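Local atomic coordinates of insecticidal protein (Brevibacillus laterosporus, PDB entry 7ML9), a protein that is active against the western corn rootworm, probably by forming beta-barrel pores in membranes, as expected of a toxin of the aerolysin and epsilon-toxin family. Residues Pro106-Lys111 with Arg203-Leu208; Thr127-Tyr132 with Ser186-Ser191; Thr135-Asn140 with Thr180-Val185; Leu285-Ile290 with Val304-Lys309. All coordinates share one frame; numbering follows the deposited sequence. Where two conformers were deposited one is given.

Contact 1. Residues Pro106-Lys111 with Arg203-Leu208. With EDO (1,2-ethanediol), chain I.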
loop_
_atom_site.group_PDB
_atom_site.type_symbol
_atom_site.label_atom_id
_atom_site.label_comp_id
_atom_site.label_asym_id
_atom_site.label_seq_id
_atom_site.Cartn_x
_atom_site.Cartn_y
_atom_site.Cartn_z
ATOM N N PRO A 106 -3.299 20.189 -17.601
ATOM C CA PRO A 106 -2.974 19.675 -18.937
ATOM C C PRO A 106 -1.656 20.245 -19.439
ATOM O O PRO A 106 -1.279 21.381 -19.138
ATOM C CB PRO A 106 -4.156 20.138 -19.799
ATOM C CG PRO A 106 -5.257 20.443 -18.815
ATOM C CD PRO A 106 -4.546 20.970 -17.601
ATOM N N LEU A 107 -0.932 19.422 -20.193
ATOM C CA LEU A 107 0.417 19.751 -20.638
ATOM C C LEU A 107 0.392 19.952 -22.151
ATOM O O LEU A 107 0.015 19.045 -22.890
ATOM C CB LEU A 107 1.407 18.644 -20.246
ATOM C CG LEU A 107 1.551 18.413 -18.728
ATOM C CD1 LEU A 107 2.332 17.127 -18.400
ATOM C CD2 LEU A 107 2.168 19.617 -18.050
ATOM N N TYR A 108 0.780 21.139 -22.594
ATOM C CA TYR A 108 0.849 21.431 -24.029
ATOM C C TYR A 108 1.866 20.524 -24.725
ATOM O O TYR A 108 3.026 20.457 -24.317
ATOM C CB TYR A 108 1.212 22.900 -24.221
ATOM C CG TYR A 108 1.385 23.291 -25.670
ATOM C CD1 TYR A 108 0.330 23.171 -26.568
ATOM C CD2 TYR A 108 2.606 23.748 -26.140
ATOM C CE1 TYR A 108 0.487 23.523 -27.899
ATOM C CE2 TYR A 108 2.777 24.099 -27.470
ATOM C CZ TYR A 108 1.706 23.989 -28.340
ATOM O OH TYR A 108 1.874 24.341 -29.660
ATOM N N ALA A 109 1.421 19.809 -25.767
ATOM C CA ALA A 109 2.237 18.837 -26.479
ATOM C C ALA A 109 2.696 19.295 -27.867
ATOM O O ALA A 109 3.576 18.648 -28.451
ATOM C CB ALA A 109 1.476 17.514 -26.634
ATOM N N GLY A 110 2.117 20.356 -28.430
ATOM C CA GLY A 110 2.552 20.839 -29.731
ATOM C C GLY A 110 1.366 21.225 -30.595
ATOM O O GLY A 110 0.213 21.208 -30.158
ATOM N N LYS A 111 1.646 21.577 -31.848
ATOM C CA LYS A 111 0.561 22.012 -32.733
ATOM C C LYS A 111 0.940 21.790 -34.187
ATOM O O LYS A 111 2.115 21.631 -34.515
ATOM C CB LYS A 111 0.220 23.480 -32.506
ATOM C CG LYS A 111 1.313 24.485 -32.874
ATOM C CD LYS A 111 0.926 25.861 -32.338
ATOM C CE LYS A 111 1.874 26.978 -32.783
ATOM N NZ LYS A 111 2.728 26.600 -33.949
ATOM N N ARG A 203 -5.916 25.243 -37.113
ATOM C CA ARG A 203 -4.772 24.938 -36.272
ATOM C C ARG A 203 -5.219 23.884 -35.274
ATOM O O ARG A 203 -6.281 24.030 -34.664
ATOM C CB ARG A 203 -4.284 26.191 -35.553
ATOM C CG ARG A 203 -3.028 26.008 -34.760
ATOM C CD ARG A 203 -2.440 27.363 -34.428
ATOM N NE ARG A 203 -3.060 27.941 -33.245
ATOM C CZ ARG A 203 -3.029 29.233 -32.938
ATOM N NH1 ARG A 203 -2.413 30.090 -33.744
ATOM N NH2 ARG A 203 -3.621 29.669 -31.830
ATOM N N VAL A 204 -4.440 22.812 -35.140
ATOM C CA VAL A 204 -4.694 21.773 -34.144
ATOM C C VAL A 204 -3.663 21.927 -33.036
ATOM O O VAL A 204 -2.460 21.829 -33.296
ATOM C CB VAL A 204 -4.620 20.366 -34.748
ATOM C CG1 VAL A 204 -5.007 19.323 -33.687
ATOM C CG2 VAL A 204 -5.516 20.267 -35.957
ATOM N N LEU A 205 -4.129 22.178 -31.810
ATOM C CA LEU A 205 -3.287 22.200 -30.617
ATOM C C LEU A 205 -3.546 20.944 -29.797
ATOM O O LEU A 205 -4.701 20.545 -29.612
ATOM C CB LEU A 205 -3.565 23.422 -29.744
ATOM C CG LEU A 205 -3.577 24.845 -30.294
ATOM C CD1 LEU A 205 -3.723 25.834 -29.148
ATOM C CD2 LEU A 205 -2.317 25.138 -31.012
ATOM N N ALA A 206 -2.475 20.328 -29.287
ATOM C CA ALA A 206 -2.579 19.076 -28.541
ATOM C C ALA A 206 -2.131 19.289 -27.102
ATOM O O ALA A 206 -1.144 19.995 -26.840
ATOM C CB ALA A 206 -1.742 17.956 -29.179
ATOM N N TYR A 207 -2.872 18.682 -26.173
ATOM C CA TYR A 207 -2.565 18.738 -24.751
ATOM C C TYR A 207 -2.637 17.339 -24.168
ATOM O O TYR A 207 -3.545 16.569 -24.496
ATOM C CB TYR A 207 -3.533 19.652 -23.999
ATOM C CG TYR A 207 -3.498 21.083 -24.454
ATOM C CD1 TYR A 207 -4.216 21.490 -25.573
ATOM C CD2 TYR A 207 -2.758 22.028 -23.768
ATOM C CE1 TYR A 207 -4.190 22.806 -25.996
ATOM C CE2 TYR A 207 -2.732 23.352 -24.180
ATOM C CZ TYR A 207 -3.453 23.730 -25.299
ATOM O OH TYR A 207 -3.430 25.035 -25.730
ATOM N N LEU A 208 -1.662 17.002 -23.322
ATOM C CA LEU A 208 -1.697 15.741 -22.591
ATOM C C LEU A 208 -2.433 15.975 -21.273
ATOM O O LEU A 208 -2.061 16.863 -20.498
ATOM C CB LEU A 208 -0.285 15.214 -22.327
ATOM C CG LEU A 208 -0.194 13.955 -21.451
ATOM C CD1 LEU A 208 -0.749 12.739 -22.172
ATOM C CD2 LEU A 208 1.253 13.719 -21.035
HETATM C C1 EDO I . 0.310 28.075 -36.413
HETATM O O1 EDO I . 0.966 26.861 -36.031
HETATM C C2 EDO I . 0.688 29.200 -35.465
HETATM O O2 EDO I . -0.517 29.828 -35.019
#

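Contact 2. Residues Thr127-Tyr132 with Ser186-Ser191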
loop_
_atom_site.group_PDB
_atom_site.type_symbol
_atom_site.label_atom_id
_atom_site.label_comp_id
_atom_site.label_asym_id
_atom_site.label_seq_id
_atom_site.Cartn_x
_atom_site.Cartn_y
_atom_site.Cartn_z
ATOM N N THR A 127 -4.689 14.688 -39.035
ATOM C CA THR A 127 -3.686 15.368 -38.230
ATOM C C THR A 127 -2.432 14.510 -38.115
ATOM O O THR A 127 -2.467 13.295 -38.332
ATOM C CB THR A 127 -4.216 15.672 -36.826
ATOM O OG1 THR A 127 -4.410 14.446 -36.103
ATOM C CG2 THR A 127 -5.513 16.443 -36.882
ATOM N N PRO A 128 -1.302 15.117 -37.779
ATOM C CA PRO A 128 -0.137 14.323 -37.387
ATOM C C PRO A 128 -0.422 13.617 -36.068
ATOM O O PRO A 128 -1.421 13.876 -35.391
ATOM C CB PRO A 128 0.982 15.361 -37.240
ATOM C CG PRO A 128 0.460 16.610 -37.904
ATOM C CD PRO A 128 -1.025 16.562 -37.767
ATOM N N GLU A 129 0.462 12.689 -35.717
ATOM C CA GLU A 129 0.494 12.179 -34.354
ATOM C C GLU A 129 1.190 13.183 -33.452
ATOM O O GLU A 129 2.185 13.801 -33.838
ATOM C CB GLU A 129 1.219 10.839 -34.303
ATOM C CG GLU A 129 0.447 9.754 -34.994
ATOM C CD GLU A 129 1.208 8.456 -35.055
ATOM O OE1 GLU A 129 2.433 8.474 -34.801
ATOM O OE2 GLU A 129 0.581 7.422 -35.368
ATOM N N PHE A 130 0.649 13.376 -32.260
ATOM C CA PHE A 130 1.341 14.168 -31.265
ATOM C C PHE A 130 1.962 13.212 -30.251
ATOM O O PHE A 130 1.650 12.018 -30.229
ATOM C CB PHE A 130 0.400 15.171 -30.606
ATOM C CG PHE A 130 -0.145 16.217 -31.568
ATOM C CD1 PHE A 130 -1.318 15.989 -32.266
ATOM C CD2 PHE A 130 0.521 17.424 -31.748
ATOM C CE1 PHE A 130 -1.824 16.942 -33.139
ATOM C CE2 PHE A 130 0.026 18.398 -32.629
ATOM C CZ PHE A 130 -1.146 18.147 -33.322
ATOM N N ASN A 131 2.877 13.739 -29.441
ATOM C CA ASN A 131 3.629 12.902 -28.513
ATOM C C ASN A 131 3.994 13.708 -27.278
ATOM O O ASN A 131 3.940 14.942 -27.270
ATOM C CB ASN A 131 4.899 12.336 -29.159
ATOM C CG ASN A 131 6.018 13.367 -29.253
ATOM O OD1 ASN A 131 6.736 13.634 -28.276
ATOM N ND2 ASN A 131 6.179 13.947 -30.443
ATOM N N TYR A 132 4.386 12.992 -26.224
ATOM C CA TYR A 132 4.861 13.645 -25.015
ATOM C C TYR A 132 5.759 12.646 -24.307
ATOM O O TYR A 132 5.460 11.453 -24.293
ATOM C CB TYR A 132 3.711 14.097 -24.095
ATOM C CG TYR A 132 4.085 15.236 -23.185
ATOM C CD1 TYR A 132 4.657 15.001 -21.938
ATOM C CD2 TYR A 132 3.881 16.558 -23.571
ATOM C CE1 TYR A 132 5.022 16.053 -21.110
ATOM C CE2 TYR A 132 4.240 17.606 -22.746
ATOM C CZ TYR A 132 4.802 17.344 -21.515
ATOM O OH TYR A 132 5.162 18.382 -20.706
ATOM N N SER A 186 6.734 7.175 -23.635
ATOM C CA SER A 186 6.278 8.023 -24.724
ATOM C C SER A 186 4.781 7.801 -24.868
ATOM O O SER A 186 4.333 6.659 -25.033
ATOM C CB SER A 186 7.011 7.705 -26.029
ATOM O OG SER A 186 6.758 8.708 -26.998
ATOM N N TYR A 187 4.017 8.886 -24.764
ATOM C CA TYR A 187 2.595 8.888 -25.067
ATOM C C TYR A 187 2.391 9.410 -26.483
ATOM O O TYR A 187 3.039 10.377 -26.888
ATOM C CB TYR A 187 1.823 9.771 -24.090
ATOM C CG TYR A 187 1.834 9.274 -22.655
ATOM C CD1 TYR A 187 1.679 7.930 -22.362
ATOM C CD2 TYR A 187 1.971 10.164 -21.601
ATOM C CE1 TYR A 187 1.668 7.482 -21.042
ATOM C CE2 TYR A 187 1.964 9.724 -20.273
ATOM C CZ TYR A 187 1.815 8.386 -20.012
ATOM O OH TYR A 187 1.805 7.957 -18.697
ATOM N N LYS A 188 1.488 8.778 -27.224
ATOM C CA LYS A 188 1.223 9.154 -28.605
ATOM C C LYS A 188 -0.281 9.257 -28.830
ATOM O O LYS A 188 -1.052 8.434 -28.324
ATOM C CB LYS A 188 1.842 8.137 -29.557
ATOM C CG LYS A 188 1.596 8.382 -31.024
ATOM C CD LYS A 188 2.462 7.446 -31.856
ATOM C CE LYS A 188 2.307 6.005 -31.407
ATOM N NZ LYS A 188 1.870 5.113 -32.518
ATOM N N SER A 189 -0.701 10.292 -29.564
ATOM C CA SER A 189 -2.093 10.414 -29.978
ATOM C C SER A 189 -2.205 9.968 -31.421
ATOM O O SER A 189 -1.447 10.471 -32.269
ATOM C CB SER A 189 -2.585 11.849 -29.836
ATOM O OG SER A 189 -1.976 12.665 -30.811
ATOM N N PRO A 190 -3.081 9.021 -31.749
ATOM C CA PRO A 190 -3.231 8.625 -33.152
ATOM C C PRO A 190 -3.754 9.781 -33.997
ATOM O O PRO A 190 -4.353 10.741 -33.503
ATOM C CB PRO A 190 -4.238 7.468 -33.098
ATOM C CG PRO A 190 -4.207 6.996 -31.671
ATOM C CD PRO A 190 -3.919 8.214 -30.848
ATOM N N SER A 191 -3.467 9.689 -35.288
ATOM C CA SER A 191 -3.944 10.669 -36.255
ATOM C C SER A 191 -5.470 10.760 -36.238
ATOM O O SER A 191 -6.159 9.739 -36.226
ATOM C CB SER A 191 -3.446 10.269 -37.645
ATOM O OG SER A 191 -3.941 11.150 -38.638
HETATM O O HOH W 1 -3.312 13.254 -33.251
HETATM O O HOH W 2 -1.910 7.511 -36.476
HETATM O O HOH W 3 7.671 11.119 -27.103
#

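Contact 3. Residues Thr135-Asn140 with Thr180-Val185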
loop_
_atom_site.group_PDB
_atom_site.type_symbol
_atom_site.label_atom_id
_atom_site.label_comp_id
_atom_site.label_asym_id
_atom_site.label_seq_id
_atom_site.Cartn_x
_atom_site.Cartn_y
_atom_site.Cartn_z
ATOM N N THR A 135 7.303 11.189 -17.345
ATOM C CA THR A 135 7.831 10.339 -16.278
ATOM C C THR A 135 6.683 9.928 -15.363
ATOM O O THR A 135 6.206 10.730 -14.558
ATOM C CB THR A 135 8.921 11.057 -15.498
ATOM O OG1 THR A 135 9.996 11.400 -16.384
ATOM C CG2 THR A 135 9.447 10.150 -14.364
ATOM N N GLU A 136 6.240 8.684 -15.512
ATOM C CA GLU A 136 5.349 8.059 -14.547
ATOM C C GLU A 136 6.133 7.717 -13.285
ATOM O O GLU A 136 7.295 7.292 -13.341
ATOM C CB GLU A 136 4.724 6.791 -15.129
ATOM C CG GLU A 136 3.949 6.982 -16.428
ATOM C CD GLU A 136 3.528 5.667 -17.027
ATOM O OE1 GLU A 136 3.984 4.612 -16.527
ATOM O OE2 GLU A 136 2.748 5.668 -17.999
ATOM N N SER A 137 5.494 7.916 -12.143
ATOM C CA SER A 137 6.109 7.683 -10.849
ATOM C C SER A 137 5.127 6.925 -9.973
ATOM O O SER A 137 3.932 7.227 -9.974
ATOM C CB SER A 137 6.497 9.004 -10.172
ATOM O OG SER A 137 7.473 8.797 -9.173
ATOM N N THR A 138 5.632 5.932 -9.246
ATOM C CA THR A 138 4.877 5.261 -8.191
ATOM C C THR A 138 5.739 5.250 -6.944
ATOM O O THR A 138 6.900 4.833 -7.003
ATOM C CB THR A 138 4.517 3.830 -8.568
ATOM O OG1 THR A 138 3.691 3.825 -9.736
ATOM C CG2 THR A 138 3.772 3.157 -7.411
ATOM N N SER A 139 5.197 5.718 -5.822
ATOM C CA SER A 139 5.943 5.648 -4.578
ATOM C C SER A 139 5.052 5.106 -3.462
ATOM O O SER A 139 3.817 5.155 -3.530
ATOM C CB SER A 139 6.552 7.007 -4.197
ATOM O OG SER A 139 5.571 7.981 -3.938
ATOM N N ASN A 140 5.698 4.552 -2.439
ATOM C CA ASN A 140 4.977 4.056 -1.278
ATOM C C ASN A 140 5.779 4.397 -0.028
ATOM O O ASN A 140 6.972 4.703 -0.096
ATOM C CB ASN A 140 4.678 2.555 -1.424
ATOM C CG ASN A 140 5.899 1.661 -1.173
ATOM O OD1 ASN A 140 6.622 1.839 -0.199
ATOM N ND2 ASN A 140 6.097 0.668 -2.039
ATOM N N THR A 180 10.453 4.403 -4.402
ATOM C CA THR A 180 10.024 5.194 -5.553
ATOM C C THR A 180 10.513 4.519 -6.825
ATOM O O THR A 180 11.698 4.205 -6.949
ATOM C CB THR A 180 10.539 6.641 -5.499
ATOM O OG1 THR A 180 9.953 7.328 -4.391
ATOM C CG2 THR A 180 10.161 7.393 -6.785
ATOM N N LYS A 181 9.595 4.280 -7.756
ATOM C CA LYS A 181 9.868 3.663 -9.052
ATOM C C LYS A 181 9.422 4.632 -10.140
ATOM O O LYS A 181 8.301 5.149 -10.067
ATOM C CB LYS A 181 9.093 2.352 -9.207
ATOM C CG LYS A 181 9.799 1.057 -8.840
ATOM C CD LYS A 181 8.957 -0.117 -9.363
ATOM C CE LYS A 181 9.546 -1.487 -9.055
ATOM N NZ LYS A 181 9.313 -1.921 -7.642
ATOM N N THR A 182 10.271 4.889 -11.139
ATOM C CA THR A 182 9.905 5.780 -12.237
ATOM C C THR A 182 10.106 5.081 -13.569
ATOM O O THR A 182 11.031 4.282 -13.733
ATOM C CB THR A 182 10.709 7.090 -12.241
ATOM O OG1 THR A 182 12.107 6.798 -12.340
ATOM C CG2 THR A 182 10.441 7.898 -10.989
ATOM N N LYS A 183 9.216 5.381 -14.509
ATOM C CA LYS A 183 9.359 4.977 -15.898
ATOM C C LYS A 183 9.202 6.218 -16.761
ATOM O O LYS A 183 8.223 6.956 -16.615
ATOM C CB LYS A 183 8.317 3.941 -16.327
ATOM C CG LYS A 183 8.117 2.751 -15.427
ATOM C CD LYS A 183 7.122 1.807 -16.075
ATOM C CE LYS A 183 6.479 0.886 -15.052
ATOM N NZ LYS A 183 7.453 -0.118 -14.552
ATOM N N GLN A 184 10.165 6.464 -17.644
ATOM C CA GLN A 184 9.906 7.378 -18.743
ATOM C C GLN A 184 9.132 6.622 -19.806
ATOM O O GLN A 184 9.444 5.470 -20.123
ATOM C CB GLN A 184 11.198 7.952 -19.318
ATOM C CG GLN A 184 11.700 9.140 -18.540
ATOM C CD GLN A 184 12.463 8.710 -17.310
ATOM O OE1 GLN A 184 13.162 7.700 -17.334
ATOM N NE2 GLN A 184 12.322 9.459 -16.226
ATOM N N VAL A 185 8.084 7.254 -20.327
ATOM C CA VAL A 185 7.276 6.638 -21.364
ATOM C C VAL A 185 7.062 7.671 -22.461
ATOM O O VAL A 185 7.212 8.876 -22.258
ATOM C CB VAL A 185 5.916 6.119 -20.834
ATOM C CG1 VAL A 185 6.116 5.061 -19.750
ATOM C CG2 VAL A 185 5.071 7.286 -20.299
#

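Contact 4. Residues Leu285-Ile290 with Val304-Lys309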
loop_
_atom_site.group_PDB
_atom_site.type_symbol
_atom_site.label_atom_id
_atom_site.label_comp_id
_atom_site.label_asym_id
_atom_site.label_seq_id
_atom_site.Cartn_x
_atom_site.Cartn_y
_atom_site.Cartn_z
ATOM N N LEU A 285 -7.404 17.294 -28.265
ATOM C CA LEU A 285 -7.063 18.128 -29.412
ATOM C C LEU A 285 -8.056 19.277 -29.513
ATOM O O LEU A 285 -9.268 19.060 -29.478
ATOM C CB LEU A 285 -7.070 17.325 -30.709
ATOM C CG LEU A 285 -6.154 16.114 -30.802
ATOM C CD1 LEU A 285 -6.106 15.583 -32.230
ATOM C CD2 LEU A 285 -4.778 16.489 -30.313
ATOM N N LYS A 286 -7.536 20.489 -29.614
ATOM C CA LYS A 286 -8.322 21.705 -29.739
ATOM C C LYS A 286 -8.133 22.243 -31.155
ATOM O O LYS A 286 -6.998 22.488 -31.582
ATOM C CB LYS A 286 -7.867 22.703 -28.680
ATOM C CG LYS A 286 -8.458 24.083 -28.709
ATOM C CD LYS A 286 -7.588 24.986 -27.842
ATOM C CE LYS A 286 -8.386 25.780 -26.832
ATOM N NZ LYS A 286 -8.080 27.237 -26.929
ATOM N N ILE A 287 -9.237 22.406 -31.883
ATOM C CA ILE A 287 -9.216 22.821 -33.285
ATOM C C ILE A 287 -9.613 24.286 -33.364
ATOM O O ILE A 287 -10.714 24.655 -32.944
ATOM C CB ILE A 287 -10.169 21.970 -34.134
ATOM C CG1 ILE A 287 -9.986 20.486 -33.827
ATOM C CG2 ILE A 287 -9.998 22.307 -35.624
ATOM C CD1 ILE A 287 -8.599 19.973 -34.095
ATOM N N GLU A 288 -8.733 25.118 -33.920
ATOM C CA GLU A 288 -8.968 26.552 -34.027
ATOM C C GLU A 288 -9.026 26.981 -35.487
ATOM O O GLU A 288 -8.216 26.543 -36.308
ATOM C CB GLU A 288 -7.881 27.356 -33.323
ATOM C CG GLU A 288 -7.838 27.182 -31.817
ATOM C CD GLU A 288 -6.751 28.022 -31.168
ATOM O OE1 GLU A 288 -5.862 28.517 -31.900
ATOM O OE2 GLU A 288 -6.790 28.192 -29.926
ATOM N N ASP A 289 -9.978 27.856 -35.797
ATOM C CA ASP A 289 -10.080 28.467 -37.121
ATOM C C ASP A 289 -9.184 29.698 -37.120
ATOM O O ASP A 289 -9.458 30.670 -36.408
ATOM C CB ASP A 289 -11.532 28.827 -37.427
ATOM C CG ASP A 289 -11.743 29.289 -38.869
ATOM O OD1 ASP A 289 -10.751 29.593 -39.562
ATOM O OD2 ASP A 289 -12.913 29.341 -39.303
ATOM N N ILE A 290 -8.101 29.650 -37.889
ATOM C CA ILE A 290 -7.176 30.768 -37.982
ATOM C C ILE A 290 -7.188 31.379 -39.381
ATOM O O ILE A 290 -6.234 32.041 -39.770
ATOM C CB ILE A 290 -5.752 30.359 -37.572
ATOM C CG1 ILE A 290 -5.278 29.174 -38.403
ATOM C CG2 ILE A 290 -5.709 30.029 -36.090
ATOM C CD1 ILE A 290 -3.768 29.040 -38.451
ATOM N N VAL A 304 -12.203 28.610 -31.488
ATOM C CA VAL A 304 -12.231 27.164 -31.332
ATOM C C VAL A 304 -13.460 26.608 -32.030
ATOM O O VAL A 304 -14.581 27.087 -31.834
ATOM C CB VAL A 304 -12.192 26.763 -29.850
ATOM C CG1 VAL A 304 -12.263 25.244 -29.723
ATOM C CG2 VAL A 304 -10.905 27.272 -29.212
ATOM N N VAL A 305 -13.246 25.593 -32.855
ATOM C CA VAL A 305 -14.296 25.012 -33.670
ATOM C C VAL A 305 -14.682 23.614 -33.202
ATOM O O VAL A 305 -15.832 23.198 -33.415
ATOM C CB VAL A 305 -13.856 24.996 -35.149
ATOM C CG1 VAL A 305 -14.495 23.859 -35.942
ATOM C CG2 VAL A 305 -14.137 26.353 -35.779
ATOM N N GLN A 306 -13.785 22.898 -32.534
ATOM C CA GLN A 306 -13.996 21.505 -32.185
ATOM C C GLN A 306 -12.950 21.128 -31.146
ATOM O O GLN A 306 -11.846 21.692 -31.130
ATOM C CB GLN A 306 -13.883 20.615 -33.428
ATOM C CG GLN A 306 -14.236 19.160 -33.238
ATOM C CD GLN A 306 -13.878 18.334 -34.456
ATOM O OE1 GLN A 306 -13.365 18.863 -35.445
ATOM N NE2 GLN A 306 -14.137 17.032 -34.394
ATOM N N GLU A 307 -13.324 20.213 -30.254
ATOM C CA GLU A 307 -12.383 19.576 -29.341
ATOM C C GLU A 307 -12.618 18.076 -29.375
ATOM O O GLU A 307 -13.760 17.622 -29.491
ATOM C CB GLU A 307 -12.502 20.111 -27.912
ATOM C CG GLU A 307 -11.969 21.521 -27.771
ATOM C CD GLU A 307 -11.950 22.021 -26.341
ATOM O OE1 GLU A 307 -12.521 21.341 -25.466
ATOM O OE2 GLU A 307 -11.372 23.102 -26.091
ATOM N N ILE A 308 -11.527 17.312 -29.321
ATOM C CA ILE A 308 -11.573 15.861 -29.429
ATOM C C ILE A 308 -10.754 15.267 -28.294
ATOM O O ILE A 308 -9.586 15.628 -28.113
ATOM C CB ILE A 308 -11.021 15.361 -30.777
ATOM C CG1 ILE A 308 -11.515 16.220 -31.938
ATOM C CG2 ILE A 308 -11.368 13.894 -30.993
ATOM C CD1 ILE A 308 -10.999 15.736 -33.264
ATOM N N LYS A 309 -11.359 14.348 -27.545
ATOM C CA LYS A 309 -10.627 13.513 -26.604
ATOM C C LYS A 309 -10.108 12.293 -27.350
ATOM O O LYS A 309 -10.876 11.598 -28.019
ATOM C CB LYS A 309 -11.529 13.089 -25.446
ATOM C CG LYS A 309 -11.404 13.956 -24.204
ATOM C CD LYS A 309 -11.680 13.131 -22.952
ATOM C CE LYS A 309 -11.812 14.008 -21.724
ATOM N NZ LYS A 309 -10.896 13.558 -20.641
#

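Contact 1. Residues Pro106-Lys111 with Arg203-Leu208
Two long strands of the extended beta sheet, 86-115 and 201-229, run antiparallel where Pro106-Lys111 meets Arg203-Leu208. Leu107 and Leu208 form a hydrogen-bonded pair: Leu107 N reaches Leu208 O at 2.8 Å and Leu208 N returns to Leu107 O at 2.7 Å, both in the plane of the accepting carbonyl. Farther along, Ala109 N approaches Ala206 O from above the carbonyl plane, at 2.8 Å, and Ala206 N meets Gly110 O nearly along its C=O axis. Gly110, with an unusual positive phi, has backbone angles that suit glycine, since a CB would be jammed against the preceding carbonyl O.

Tyr108 and Tyr207, a non-hydrogen-bonded pair, put their rings on one face of the sheet. Tyr108 has CG anti to its backbone N (chi1 177°), whereas CG of Tyr207 lies beside its own; the rings cross obliquely, planes at 58°, and Tyr108 CD1 sits over one face of the Tyr207 ring, offset toward the rim. On that same face Lys111 runs alongside Leu205, and Lys111 CB to Leu205 CD2 is tight at 3.4 Å. The Lys111 amine ends on a 1,2-ethanediol, probably from the crystallisation liquor, with NZ 2.7 Å from its O1; Arg203 NH1 lies unusually close to the other hydroxyl, O2, at 2.3 Å, while Arg203 NH2 forms a salt bridge with Glu288. Behind the sheet, Ala206 and Leu208 pack on Phe130 and Tyr132. One layer lying on another in this way is consistent with the layered beta domain of an elongated aerolysin-type pore former.

Contact 2. Residues Thr127-Tyr132 with Ser186-Ser191
Strands 130-147 and 178-189 of the long toxin sheet are joined by a reciprocal pair of backbone bonds at Tyr132 and Tyr187. Tyr132 N lies in the carbonyl plane of Tyr187 O, 3.0 Å away but bent to 141° at the hydrogen, whereas Tyr187 N meets Tyr132 O nearly along the C=O axis. At the next pairing Ser189 N still donates to Phe130 O, from above the carbonyl plane, but the reverse bond goes to a side chain: Phe130 N donates to Ser189 OG at 3.1 Å. With chi1 at 71°, that hydroxyl occupies the crowded position between backbone N and carbonyl carbon, and it also lies at the edge of the Phe130 ring.

Hydroxyls and water also bridge the chains around Thr127 and Ser191. Ser191 OG, anti to its backbone N, donates to Thr127 O at 2.6 Å, in the carbonyl plane. One water links Pro128 O, Ser189 OG and Pro190 O; another donates to Glu129 OE2 and accepts from Ser191 N.

The only charged pair across the contact is long. Glu129 crosses Lys188 obliquely, its OE1 3.1 Å from Lys188 CD, and the salt bridge from OE2 to NZ spans 3.9 Å. The chemistry implies a junction held largely by backbone, hydroxyl and water hydrogen bonds, the ion pair probably contributing less.

Contact 3. Residues Thr135-Asn140 with Thr180-Val185
This is a surface ladder of antiparallel beta structure, linking strands 130-147 and 178-189 in the elongated sheet of an aerolysin-type toxin, near the middle of the long molecule. The register is regular for five pairs, from Thr135 with Gln184 to Ser139 with Thr180. Two hydrogen-bonded pairs hold it. At Thr138 and Lys181 both bonds are 2.9 Å between N and O, nearly straight, and aligned with the C=O axes. At Glu136 and Lys183 the geometry is less even: Glu136 N to Lys183 O bends to 130° at the hydrogen, while Lys183 N meets Glu136 O in the carbonyl plane.

One face carries Thr135, Ser137, Ser139, Thr180, Thr182 and Gln184. There, in the non-hydrogen-bonded pair of Ser137 and Thr182, the methyl Thr182 CG2 rests 3.6 Å from Ser137 OG, and Thr135 CG2 lies beside Thr182 CB. The other face carries Thr138, the two lysines and Glu136, whose extended chain crosses Val185 at about a right angle, with OE2 3.6 Å from Val185 CG2. That carboxylate is gripped by Tyr187 OH and by a salt bridge to Arg314, so it probably remains ionised. Thr138 OG1 is hydrogen-bonded to Ser277 OG on the neighbouring strand 266-289. At the Thr135 end, Gln184 bends at chi2 (82°) and lies alongside the threonine, bringing NE2 to 3.0 Å from Thr135 OG1, which lies close to the Gln184 amide plane.

Contact 4. Residues Leu285-Ile290 with Val304-Lys309
Ile287 marks the tightly packed, buried side of this antiparallel pairing, and Lys286 the side nearer solvent. The side chain of Ile287 runs alongside that of Gln306, pointing the same way, with Ile287 CG1 3.9 Å from Gln306 CB; the buried Leu285 meets Ile308 on the same face, CB to CB at 4.4 Å. The backbone beneath is firmly bonded: Leu285 N to Ile308 O is 2.7 Å, and Ile287 N reaches Gln306 O in the carbonyl plane. At Ile287 the register slips by one residue. Val305 N, not Gln306 N, donates to Ile287 O, at 2.7 Å and almost straight, so Val305 and Gln306 both face Ile287 in a classic beta bulge, with the near-helical psi of Val305 (-25°) that goes with its first position.

On the opposite face the exposed Val304 and Glu307 flank Lys286. Lys286, bent at chi3 and chi4, passes across Val304 with NZ 3.6 Å from Val304 CG2, and forms a salt bridge with Glu288 OE2 at 3.4 Å, its hydrogen bond weak; Glu288 also serves Arg203. Glu307 lies alongside, its OE2 5.4 Å from Lys286 NZ. Strand 201-229 flanks 285-290 on its other edge, through backbone bonds from Leu205 and Arg203, while Ile194 of strand 193-196 packs on Ile287, Gln306 and Ile308.

In the fold
From the N terminus, strand 86-115 supplies the first half of contact 1, whose partner on strand 201-229 arrives 92 residues later. Within that loop, strand 130-147 pairs with strand 178-189 twice: contact 2 encloses contact 3, the two lying about 21 Å apart between centres along the same ladder and touching end to end. Contact 4 follows in series, closing the short excursion between strands 266-289 and 303-323. Contacts 1 and 4 are joined edge to edge through strands 201-229 and 266-289, and Phe130 ties contact 2 to both. Contact 3 alone sits nearer the chain's centre.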